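Local coordinates for protein halotolerant alpha-type carbonic anhydrase (dCA II) (Dunaliella salina, PDB 1Y7W) that catalyses the reversible hydration of carbon dioxide to bicarbonate, as a zinc enzyme of the alpha carbonic anhydrase family that tolerates high salt, at residues L75-A83 with N212-L222; I169-D180 with V244-Q255. All coordinates share one frame; numbering follows the deposited sequence.

Contact 1: residues L75-A83 with N212-L222; sequences LNGLNVDGA and NVKTQLLPSSL. With NA (sodium ion), chain C.
K214, on helix 213-217, lies across the backbone of residues 78-81, its aliphatic chain running along them. Its CB sits 3.4 Å from L78 O. With CG anti to the backbone N (chi1 164°), CG is carried to 3.7 Å from D81 N, and a bend at chi2 (70°) then turns CD back toward N79, 3.6 Å from N79 C. The placement of CE and NZ beside N79 is doubtful. A water hydrogen-bonded to V80 O also accepts from K214 N. On the buried side, L78 CD2 meets V213 CG1 at 3.8 Å, while L75 CD1 packs on L222 CD2. D81 OD1 accepts from A83 N (2.9 Å), forming an Asx turn around G82, whose O binds the sodium ion at 2.3 Å together with the backbone O of Q84 and G87 and two waters. An alanine at D81 removes the carboxylate, and the turn around G82 would probably be freer to shift, with A83 N left without that acceptor. The contact packs on the central sheet: L75 and L78 rest on I169 of strand 166-175, and L217 packs on L149 and I151 of strand 147-155.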
loop_
_atom_site.group_PDB
_atom_site.type_symbol
_atom_site.label_atom_id
_atom_site.label_comp_id
_atom_site.label_asym_id
_atom_site.label_seq_id
_atom_site.Cartn_x
_atom_site.Cartn_y
_atom_site.Cartn_z
ATOM N N LEU A 75 -14.108 -7.346 -4.638
ATOM C CA LEU A 75 -12.939 -7.923 -3.992
ATOM C C LEU A 75 -12.697 -9.384 -4.370
ATOM O O LEU A 75 -11.549 -9.829 -4.335
ATOM C CB LEU A 75 -13.031 -7.760 -2.461
ATOM C CG LEU A 75 -12.956 -6.315 -1.940
ATOM C CD1 LEU A 75 -13.283 -6.253 -0.421
ATOM C CD2 LEU A 75 -11.513 -5.764 -2.210
ATOM N N ASN A 76 -13.774 -10.103 -4.723
ATOM C CA ASN A 76 -13.682 -11.492 -5.131
ATOM C C ASN A 76 -12.761 -12.326 -4.216
ATOM O O ASN A 76 -12.994 -12.313 -2.988
ATOM C CB ASN A 76 -13.295 -11.510 -6.594
ATOM C CG ASN A 76 -14.445 -11.000 -7.476
ATOM O OD1 ASN A 76 -15.600 -11.084 -7.063
ATOM N ND2 ASN A 76 -14.151 -10.515 -8.648
ATOM N N GLY A 77 -11.732 -12.956 -4.790
ATOM C CA GLY A 77 -10.837 -13.814 -4.025
ATOM C C GLY A 77 -10.130 -13.147 -2.867
ATOM O O GLY A 77 -9.722 -13.863 -1.952
ATOM N N LEU A 78 -9.932 -11.817 -2.893
ATOM C CA LEU A 78 -9.284 -11.158 -1.739
ATOM C C LEU A 78 -10.147 -11.246 -0.494
ATOM O O LEU A 78 -9.627 -11.264 0.605
ATOM C CB LEU A 78 -9.029 -9.667 -2.031
ATOM C CG LEU A 78 -8.152 -9.421 -3.244
ATOM C CD1 LEU A 78 -8.087 -7.892 -3.510
ATOM C CD2 LEU A 78 -6.795 -10.007 -3.065
ATOM N N ASN A 79 -11.465 -11.302 -0.656
ATOM C CA ASN A 79 -12.355 -11.347 0.506
ATOM C C ASN A 79 -13.018 -12.692 0.790
ATOM O O ASN A 79 -14.105 -12.747 1.367
ATOM C CB ASN A 79 -13.428 -10.239 0.376
ATOM C CG ASN A 79 -14.110 -9.936 1.686
ATOM O OD1 ASN A 79 -13.486 -9.912 2.729
ATOM N ND2 ASN A 79 -15.412 -9.686 1.634
ATOM N N VAL A 80 -12.371 -13.756 0.346
ATOM C CA VAL A 80 -12.826 -15.121 0.599
ATOM C C VAL A 80 -11.631 -15.819 1.249
ATOM O O VAL A 80 -10.499 -15.756 0.722
ATOM C CB VAL A 80 -13.253 -15.866 -0.738
ATOM C CG1 VAL A 80 -13.652 -17.346 -0.440
ATOM C CG2 VAL A 80 -14.434 -15.155 -1.361
ATOM N N ASP A 81 -11.891 -16.427 2.417
ATOM C CA ASP A 81 -10.883 -17.183 3.196
ATOM C C ASP A 81 -10.010 -17.932 2.198
ATOM O O ASP A 81 -10.516 -18.696 1.361
ATOM C CB ASP A 81 -11.602 -18.203 4.077
ATOM C CG ASP A 81 -10.664 -18.970 5.023
ATOM O OD1 ASP A 81 -9.481 -19.136 4.783
ATOM O OD2 ASP A 81 -11.176 -19.453 6.031
ATOM N N GLY A 82 -8.698 -17.716 2.291
ATOM C CA GLY A 82 -7.758 -18.369 1.392
ATOM C C GLY A 82 -7.828 -19.900 1.392
ATOM O O GLY A 82 -7.433 -20.510 0.421
ATOM N N ALA A 83 -8.360 -20.504 2.453
ATOM C CA ALA A 83 -8.507 -21.982 2.534
ATOM C C ALA A 83 -9.602 -22.488 1.579
ATOM O O ALA A 83 -9.672 -23.697 1.274
ATOM C CB ALA A 83 -8.868 -22.400 3.975
ATOM N N ASN A 212 -2.837 -15.673 3.800
ATOM C CA ASN A 212 -4.277 -15.760 3.573
ATOM C C ASN A 212 -4.752 -14.283 3.525
ATOM O O ASN A 212 -4.856 -13.603 4.553
ATOM C CB ASN A 212 -4.882 -16.534 4.763
ATOM C CG ASN A 212 -6.377 -16.889 4.580
ATOM O OD1 ASN A 212 -6.854 -17.979 5.050
ATOM N ND2 ASN A 212 -7.136 -15.989 3.957
ATOM N N VAL A 213 -5.018 -13.789 2.320
ATOM C CA VAL A 213 -5.375 -12.378 2.178
ATOM C C VAL A 213 -6.521 -11.951 3.051
ATOM O O VAL A 213 -6.426 -10.963 3.809
ATOM C CB VAL A 213 -5.669 -12.020 0.701
ATOM C CG1 VAL A 213 -6.036 -10.501 0.589
ATOM C CG2 VAL A 213 -4.431 -12.242 -0.121
ATOM N N LYS A 214 -7.609 -12.706 2.974
ATOM C CA LYS A 214 -8.791 -12.353 3.724
ATOM C C LYS A 214 -8.619 -12.394 5.238
ATOM O O LYS A 214 -9.085 -11.480 5.964
ATOM C CB LYS A 214 -9.940 -13.262 3.276
ATOM C CG LYS A 214 -11.156 -13.296 4.206
ATOM C CD LYS A 214 -11.908 -11.989 4.153
ATOM C CE LYS A 214 -13.402 -12.200 4.454
ATOM N NZ LYS A 214 -13.542 -12.510 5.905
ATOM N N THR A 215 -7.968 -13.439 5.737
ATOM C CA THR A 215 -7.832 -13.525 7.186
ATOM C C THR A 215 -6.650 -12.760 7.770
ATOM O O THR A 215 -6.701 -12.312 8.913
ATOM C CB THR A 215 -7.760 -15.041 7.667
ATOM O OG1 THR A 215 -6.508 -15.624 7.262
ATOM C CG2 THR A 215 -8.917 -15.847 7.036
ATOM N N GLN A 216 -5.605 -12.574 6.984
ATOM C CA GLN A 216 -4.454 -11.910 7.532
ATOM C C GLN A 216 -4.268 -10.431 7.209
ATOM O O GLN A 216 -3.642 -9.728 7.992
ATOM C CB GLN A 216 -3.192 -12.674 7.126
ATOM C CG GLN A 216 -3.179 -14.068 7.787
ATOM C CD GLN A 216 -1.919 -14.826 7.452
ATOM O OE1 GLN A 216 -1.760 -15.315 6.333
ATOM N NE2 GLN A 216 -0.990 -14.914 8.431
ATOM N N LEU A 217 -4.796 -9.991 6.059
ATOM C CA LEU A 217 -4.606 -8.615 5.605
ATOM C C LEU A 217 -5.848 -7.737 5.608
ATOM O O LEU A 217 -5.800 -6.653 6.157
ATOM C CB LEU A 217 -3.952 -8.617 4.221
ATOM C CG LEU A 217 -2.644 -9.406 4.010
ATOM C CD1 LEU A 217 -2.271 -9.288 2.564
ATOM C CD2 LEU A 217 -1.484 -8.931 4.924
ATOM N N LEU A 218 -6.971 -8.191 5.039
ATOM C CA LEU A 218 -8.145 -7.326 5.015
ATOM C C LEU A 218 -8.648 -7.063 6.410
ATOM O O LEU A 218 -8.624 -7.961 7.264
ATOM C CB LEU A 218 -9.279 -7.929 4.192
ATOM C CG LEU A 218 -9.046 -8.126 2.702
ATOM C CD1 LEU A 218 -10.451 -8.241 2.059
ATOM C CD2 LEU A 218 -8.329 -6.929 2.079
ATOM N N PRO A 219 -9.136 -5.828 6.672
ATOM C CA PRO A 219 -9.621 -5.531 8.020
ATOM C C PRO A 219 -10.991 -6.117 8.311
ATOM O O PRO A 219 -11.625 -6.710 7.437
ATOM C CB PRO A 219 -9.609 -4.008 8.089
ATOM C CG PRO A 219 -9.791 -3.581 6.665
ATOM C CD PRO A 219 -9.078 -4.624 5.819
ATOM N N SER A 220 -11.449 -5.924 9.546
ATOM C CA SER A 220 -12.721 -6.480 9.969
ATOM C C SER A 220 -13.981 -5.942 9.287
ATOM O O SER A 220 -15.022 -6.616 9.309
ATOM C CB SER A 220 -12.856 -6.367 11.495
ATOM O OG SER A 220 -12.610 -5.028 11.934
ATOM N N SER A 221 -13.903 -4.768 8.655
ATOM C CA SER A 221 -15.060 -4.218 7.964
ATOM C C SER A 221 -14.614 -3.894 6.553
ATOM O O SER A 221 -13.430 -3.627 6.306
ATOM C CB SER A 221 -15.573 -2.968 8.695
ATOM O OG SER A 221 -16.172 -2.064 7.799
ATOM N N LEU A 222 -15.539 -3.971 5.615
ATOM C CA LEU A 222 -15.177 -3.701 4.234
ATOM C C LEU A 222 -15.393 -2.238 3.911
ATOM O O LEU A 222 -15.266 -1.850 2.761
ATOM C CB LEU A 222 -16.019 -4.531 3.284
ATOM C CG LEU A 222 -15.757 -6.030 3.429
ATOM C CD1 LEU A 222 -16.577 -6.754 2.374
ATOM C CD2 LEU A 222 -14.279 -6.327 3.263
HETATM NA NA NA C . -7.796 -20.820 -1.844
HETATM O O HOH W 1 -7.984 -14.658 0.819
HETATM O O HOH W 2 -8.007 -21.281 -4.046
HETATM O O HOH W 3 -5.628 -20.584 -2.071
#

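Contact 2: residues I169-D180 with V244-Q255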
loop_
_atom_site.group_PDB
_atom_site.type_symbol
_atom_site.label_atom_id
_atom_site.label_comp_id
_atom_site.label_asym_id
_atom_site.label_seq_id
_atom_site.Cartn_x
_atom_site.Cartn_y
_atom_site.Cartn_z
ATOM N N ILE A 169 -4.968 -0.984 -2.487
ATOM C CA ILE A 169 -5.788 -1.119 -1.310
ATOM C C ILE A 169 -4.948 -0.614 -0.157
ATOM O O ILE A 169 -3.809 -1.029 -0.005
ATOM C CB ILE A 169 -6.183 -2.578 -1.102
ATOM C CG1 ILE A 169 -7.272 -2.898 -2.157
ATOM C CG2 ILE A 169 -6.713 -2.809 0.288
ATOM C CD1 ILE A 169 -7.645 -4.387 -2.320
ATOM N N GLY A 170 -5.506 0.293 0.633
ATOM C CA GLY A 170 -4.721 0.856 1.728
ATOM C C GLY A 170 -5.366 0.389 3.011
ATOM O O GLY A 170 -6.573 0.538 3.130
ATOM N N ILE A 171 -4.581 -0.157 3.938
ATOM C CA ILE A 171 -5.085 -0.671 5.207
ATOM C C ILE A 171 -4.302 -0.031 6.353
ATOM O O ILE A 171 -3.087 -0.072 6.347
ATOM C CB ILE A 171 -4.918 -2.203 5.250
ATOM C CG1 ILE A 171 -5.882 -2.817 4.196
ATOM C CG2 ILE A 171 -5.293 -2.792 6.663
ATOM C CD1 ILE A 171 -5.527 -4.281 3.781
ATOM N N MET A 172 -5.025 0.545 7.335
ATOM C CA MET A 172 -4.386 1.211 8.487
ATOM C C MET A 172 -4.264 0.292 9.707
ATOM O O MET A 172 -5.044 -0.645 9.874
ATOM C CB MET A 172 -5.263 2.400 8.930
ATOM C CG MET A 172 -5.534 3.395 7.829
ATOM S SD MET A 172 -3.959 4.152 7.343
ATOM C CE MET A 172 -4.558 5.558 6.360
ATOM N N TYR A 173 -3.313 0.613 10.577
ATOM C CA TYR A 173 -3.157 -0.090 11.836
ATOM C C TYR A 173 -3.091 0.992 12.904
ATOM O O TYR A 173 -2.324 1.936 12.742
ATOM C CB TYR A 173 -1.853 -0.845 11.930
ATOM C CG TYR A 173 -1.733 -1.961 10.940
ATOM C CD1 TYR A 173 -1.514 -1.686 9.574
ATOM C CD2 TYR A 173 -1.857 -3.308 11.357
ATOM C CE1 TYR A 173 -1.431 -2.764 8.632
ATOM C CE2 TYR A 173 -1.775 -4.375 10.438
ATOM C CZ TYR A 173 -1.564 -4.089 9.081
ATOM O OH TYR A 173 -1.520 -5.141 8.184
ATOM N N LYS A 174 -3.929 0.883 13.929
ATOM C CA LYS A 174 -3.865 1.829 15.049
ATOM C C LYS A 174 -3.080 1.185 16.220
ATOM O O LYS A 174 -3.044 -0.058 16.385
ATOM C CB LYS A 174 -5.273 2.189 15.542
ATOM C CG LYS A 174 -6.062 1.025 16.107
ATOM C CD LYS A 174 -7.373 1.499 16.769
ATOM C CE LYS A 174 -8.196 0.289 17.288
ATOM N NZ LYS A 174 -9.561 0.671 17.845
ATOM N N TYR A 175 -2.432 2.018 17.034
ATOM C CA TYR A 175 -1.701 1.477 18.168
ATOM C C TYR A 175 -2.758 0.901 19.118
ATOM O O TYR A 175 -3.819 1.482 19.339
ATOM C CB TYR A 175 -0.902 2.575 18.922
ATOM C CG TYR A 175 0.462 2.857 18.334
ATOM C CD1 TYR A 175 1.361 1.826 18.103
ATOM C CD2 TYR A 175 0.849 4.162 17.994
ATOM C CE1 TYR A 175 2.617 2.084 17.542
ATOM C CE2 TYR A 175 2.127 4.421 17.423
ATOM C CZ TYR A 175 2.983 3.365 17.205
ATOM O OH TYR A 175 4.193 3.573 16.596
ATOM N N SER A 176 -2.429 -0.226 19.702
ATOM C CA SER A 176 -3.347 -0.906 20.599
ATOM C C SER A 176 -2.490 -1.705 21.591
ATOM O O SER A 176 -1.276 -1.797 21.403
ATOM C CB SER A 176 -4.206 -1.835 19.749
ATOM O OG SER A 176 -4.761 -2.877 20.495
ATOM N N GLU A 177 -3.094 -2.254 22.647
ATOM C CA GLU A 177 -2.303 -3.050 23.604
ATOM C C GLU A 177 -2.183 -4.484 23.063
ATOM O O GLU A 177 -1.418 -5.295 23.587
ATOM C CB GLU A 177 -2.965 -3.022 25.011
ATOM C CG GLU A 177 -3.113 -1.584 25.628
ATOM C CD GLU A 177 -4.601 -1.144 25.943
ATOM O OE1 GLU A 177 -5.089 -1.362 27.101
ATOM O OE2 GLU A 177 -5.285 -0.575 25.029
ATOM N N ASN A 178 -2.909 -4.772 21.983
ATOM C CA ASN A 178 -2.932 -6.094 21.350
ATOM C C ASN A 178 -2.455 -6.032 19.906
ATOM O O ASN A 178 -3.102 -5.438 19.079
ATOM C CB ASN A 178 -4.357 -6.634 21.351
ATOM C CG ASN A 178 -4.953 -6.688 22.748
ATOM O OD1 ASN A 178 -4.304 -7.179 23.692
ATOM N ND2 ASN A 178 -6.184 -6.184 22.896
ATOM N N GLY A 179 -1.348 -6.680 19.597
ATOM C CA GLY A 179 -0.830 -6.603 18.243
ATOM C C GLY A 179 -1.603 -7.400 17.222
ATOM O O GLY A 179 -2.508 -8.162 17.549
ATOM N N ASP A 180 -1.211 -7.227 15.969
ATOM C CA ASP A 180 -1.814 -7.892 14.836
ATOM C C ASP A 180 -1.198 -9.280 14.693
ATOM O O ASP A 180 0.013 -9.422 14.863
ATOM C CB ASP A 180 -1.489 -7.086 13.556
ATOM C CG ASP A 180 -2.062 -7.722 12.307
ATOM O OD1 ASP A 180 -3.302 -7.633 12.161
ATOM O OD2 ASP A 180 -1.280 -8.295 11.506
ATOM N N VAL A 244 -9.069 3.067 0.277
ATOM C CA VAL A 244 -8.532 3.179 1.627
ATOM C C VAL A 244 -9.570 2.713 2.665
ATOM O O VAL A 244 -10.574 3.384 2.860
ATOM C CB VAL A 244 -8.114 4.635 1.892
ATOM C CG1 VAL A 244 -7.484 4.746 3.261
ATOM C CG2 VAL A 244 -7.123 5.067 0.827
ATOM N N PHE A 245 -9.354 1.534 3.266
ATOM C CA PHE A 245 -10.274 0.990 4.267
ATOM C C PHE A 245 -10.233 1.845 5.501
ATOM O O PHE A 245 -9.187 2.119 5.996
ATOM C CB PHE A 245 -9.892 -0.460 4.565
ATOM C CG PHE A 245 -10.240 -1.351 3.424
ATOM C CD1 PHE A 245 -11.386 -2.146 3.479
ATOM C CD2 PHE A 245 -9.530 -1.254 2.213
ATOM C CE1 PHE A 245 -11.845 -2.860 2.337
ATOM C CE2 PHE A 245 -9.960 -1.944 1.055
ATOM C CZ PHE A 245 -11.127 -2.760 1.126
ATOM N N THR A 246 -11.401 2.185 6.020
ATOM C CA THR A 246 -11.470 3.075 7.163
ATOM C C THR A 246 -11.486 2.420 8.549
ATOM O O THR A 246 -11.376 3.115 9.522
ATOM C CB THR A 246 -12.667 4.061 6.939
ATOM O OG1 THR A 246 -13.859 3.326 6.678
ATOM C CG2 THR A 246 -12.369 4.944 5.716
ATOM N N THR A 247 -11.593 1.100 8.638
ATOM C CA THR A 247 -11.527 0.415 9.916
ATOM C C THR A 247 -10.112 -0.114 10.021
ATOM O O THR A 247 -9.660 -0.911 9.185
ATOM C CB THR A 247 -12.469 -0.777 9.953
ATOM O OG1 THR A 247 -13.803 -0.330 9.672
ATOM C CG2 THR A 247 -12.391 -1.458 11.309
ATOM N N PRO A 248 -9.380 0.318 11.048
ATOM C CA PRO A 248 -8.005 -0.167 11.173
ATOM C C PRO A 248 -7.793 -1.517 11.833
ATOM O O PRO A 248 -8.688 -2.068 12.492
ATOM C CB PRO A 248 -7.302 0.941 11.979
ATOM C CG PRO A 248 -8.417 1.549 12.804
ATOM C CD PRO A 248 -9.726 1.343 12.065
ATOM N N ARG A 249 -6.631 -2.090 11.553
ATOM C CA ARG A 249 -6.180 -3.285 12.268
ATOM C C ARG A 249 -5.457 -2.708 13.498
ATOM O O ARG A 249 -5.545 -1.494 13.725
ATOM C CB ARG A 249 -5.193 -4.071 11.418
ATOM C CG ARG A 249 -5.944 -5.112 10.573
ATOM C CD ARG A 249 -4.959 -5.900 9.707
ATOM N NE ARG A 249 -5.674 -6.971 9.024
ATOM C CZ ARG A 249 -5.903 -8.172 9.543
ATOM N NH1 ARG A 249 -6.591 -9.066 8.819
ATOM N NH2 ARG A 249 -5.412 -8.508 10.751
ATOM N N GLU A 250 -4.743 -3.537 14.262
ATOM C CA GLU A 250 -4.049 -3.065 15.462
ATOM C C GLU A 250 -2.582 -3.386 15.457
ATOM O O GLU A 250 -2.193 -4.357 14.893
ATOM C CB GLU A 250 -4.706 -3.690 16.722
ATOM C CG GLU A 250 -6.168 -3.238 16.857
ATOM C CD GLU A 250 -6.889 -3.823 18.070
ATOM O OE1 GLU A 250 -8.133 -3.680 18.095
ATOM O OE2 GLU A 250 -6.223 -4.402 18.974
ATOM N N VAL A 251 -1.766 -2.585 16.129
ATOM C CA VAL A 251 -0.333 -2.853 16.173
ATOM C C VAL A 251 0.231 -2.309 17.464
ATOM O O VAL A 251 -0.267 -1.320 17.973
ATOM C CB VAL A 251 0.399 -2.183 14.957
ATOM C CG1 VAL A 251 0.256 -0.697 15.008
ATOM C CG2 VAL A 251 1.842 -2.579 14.930
ATOM N N THR A 252 1.265 -2.960 17.986
ATOM C CA THR A 252 1.902 -2.520 19.210
ATOM C C THR A 252 3.211 -1.841 18.935
ATOM O O THR A 252 3.791 -1.988 17.838
ATOM C CB THR A 252 2.212 -3.700 20.132
ATOM O OG1 THR A 252 3.158 -4.554 19.503
ATOM C CG2 THR A 252 0.974 -4.456 20.413
ATOM N N ARG A 253 3.694 -1.073 19.917
ATOM C CA ARG A 253 4.981 -0.442 19.708
ATOM C C ARG A 253 6.039 -1.536 19.540
ATOM O O ARG A 253 7.021 -1.363 18.823
ATOM C CB ARG A 253 5.373 0.457 20.897
ATOM C CG ARG A 253 5.002 1.896 20.734
ATOM C CD ARG A 253 3.657 2.137 21.239
ATOM N NE ARG A 253 3.279 3.564 21.332
ATOM C CZ ARG A 253 2.059 3.936 21.713
ATOM N NH1 ARG A 253 1.715 5.212 21.770
ATOM N NH2 ARG A 253 1.193 2.991 22.078
ATOM N N GLU A 254 5.849 -2.656 20.226
ATOM C CA GLU A 254 6.801 -3.751 20.120
ATOM C C GLU A 254 6.855 -4.335 18.726
ATOM O O GLU A 254 7.873 -4.847 18.309
ATOM C CB GLU A 254 6.476 -4.879 21.105
ATOM C CG GLU A 254 6.660 -4.512 22.602
ATOM C CD GLU A 254 5.704 -3.421 23.099
ATOM O OE1 GLU A 254 4.534 -3.342 22.641
ATOM O OE2 GLU A 254 6.129 -2.637 23.979
ATOM N N GLN A 255 5.741 -4.319 18.021
ATOM C CA GLN A 255 5.758 -4.849 16.655
ATOM C C GLN A 255 6.354 -3.798 15.743
ATOM O O GLN A 255 7.013 -4.146 14.760
ATOM C CB GLN A 255 4.330 -5.184 16.198
ATOM C CG GLN A 255 3.721 -6.304 16.999
ATOM C CD GLN A 255 2.314 -6.667 16.562
ATOM O OE1 GLN A 255 1.492 -5.801 16.316
ATOM N NE2 GLN A 255 2.026 -7.969 16.505
HETATM O O HOH W 4 -7.874 0.211 7.332
HETATM O O HOH W 5 1.839 -0.324 21.770
HETATM O O HOH W 6 -5.164 -6.334 13.882
#
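The guanidinium of R253 lies flat on one face of the Y175 ring, the planes 6° apart and the centres 4.0 Å from each other, a stacked cation-pi pair; V251 O sits at the edge of that ring, and water 5 at the edge of the guanidinium. These groups flank a parallel strand pair, 166-175 with 240-251, in the central mixed sheet of the alpha carbonic anhydrase fold. The Y173 ring has E250 O and D180 CG at its edge, and R249 CB and CD run alongside it. G170 O meets the edge of the F245 ring. The pairing is broken: F245 N bonds to G170 O, the pairing resumes two residues out of step, and a second ladder runs from R249 N to M172 O through S176 N to V251 O. At the break, water 4 joins M172 N to F245 O and T247 O.

Past the end of strand 166-175, D180 OD1 turns back to R249 NH2, taking it on its syn lone pair in a salt bridge of 2.7 Å, the carboxylate and guanidinium almost perpendicular (88°). Its OD2 caps L183 N at the start of helix 181-195. The Q255 amide grips the D180 backbone twice, OE1 accepting from D180 N at 3.1 Å and NE2 donating to D180 O, while N184 also binds NE2. T252 and Q255 form a capping box. S176 OG accepts from N178 N in an ST turn and donates to E250 OE2 at 2.6 Å, from 58° above the carboxylate plane.

The two contacts interleave along the chain, in the order 75-83, 169-180, 212-222, 244-255, and their centres are about 16 Å apart. Contact 2 belongs to the central mixed sheet, whereas contact 1 packs a loop and the short helix 213-217 against it. R249 joins them directly: beside its bond to D180 in contact 2, its guanidinium reaches the chain carbonyls of contact 1, with probable hydrogen bonds from NE to L217 O and from NH1 to L218 O. P219 also touches T247. R249 of the strand thus joins 212-222 to the sheet, linking the sodium-bearing periphery of contact 1 to strands whose G170 lies in the neighbourhood of the zinc.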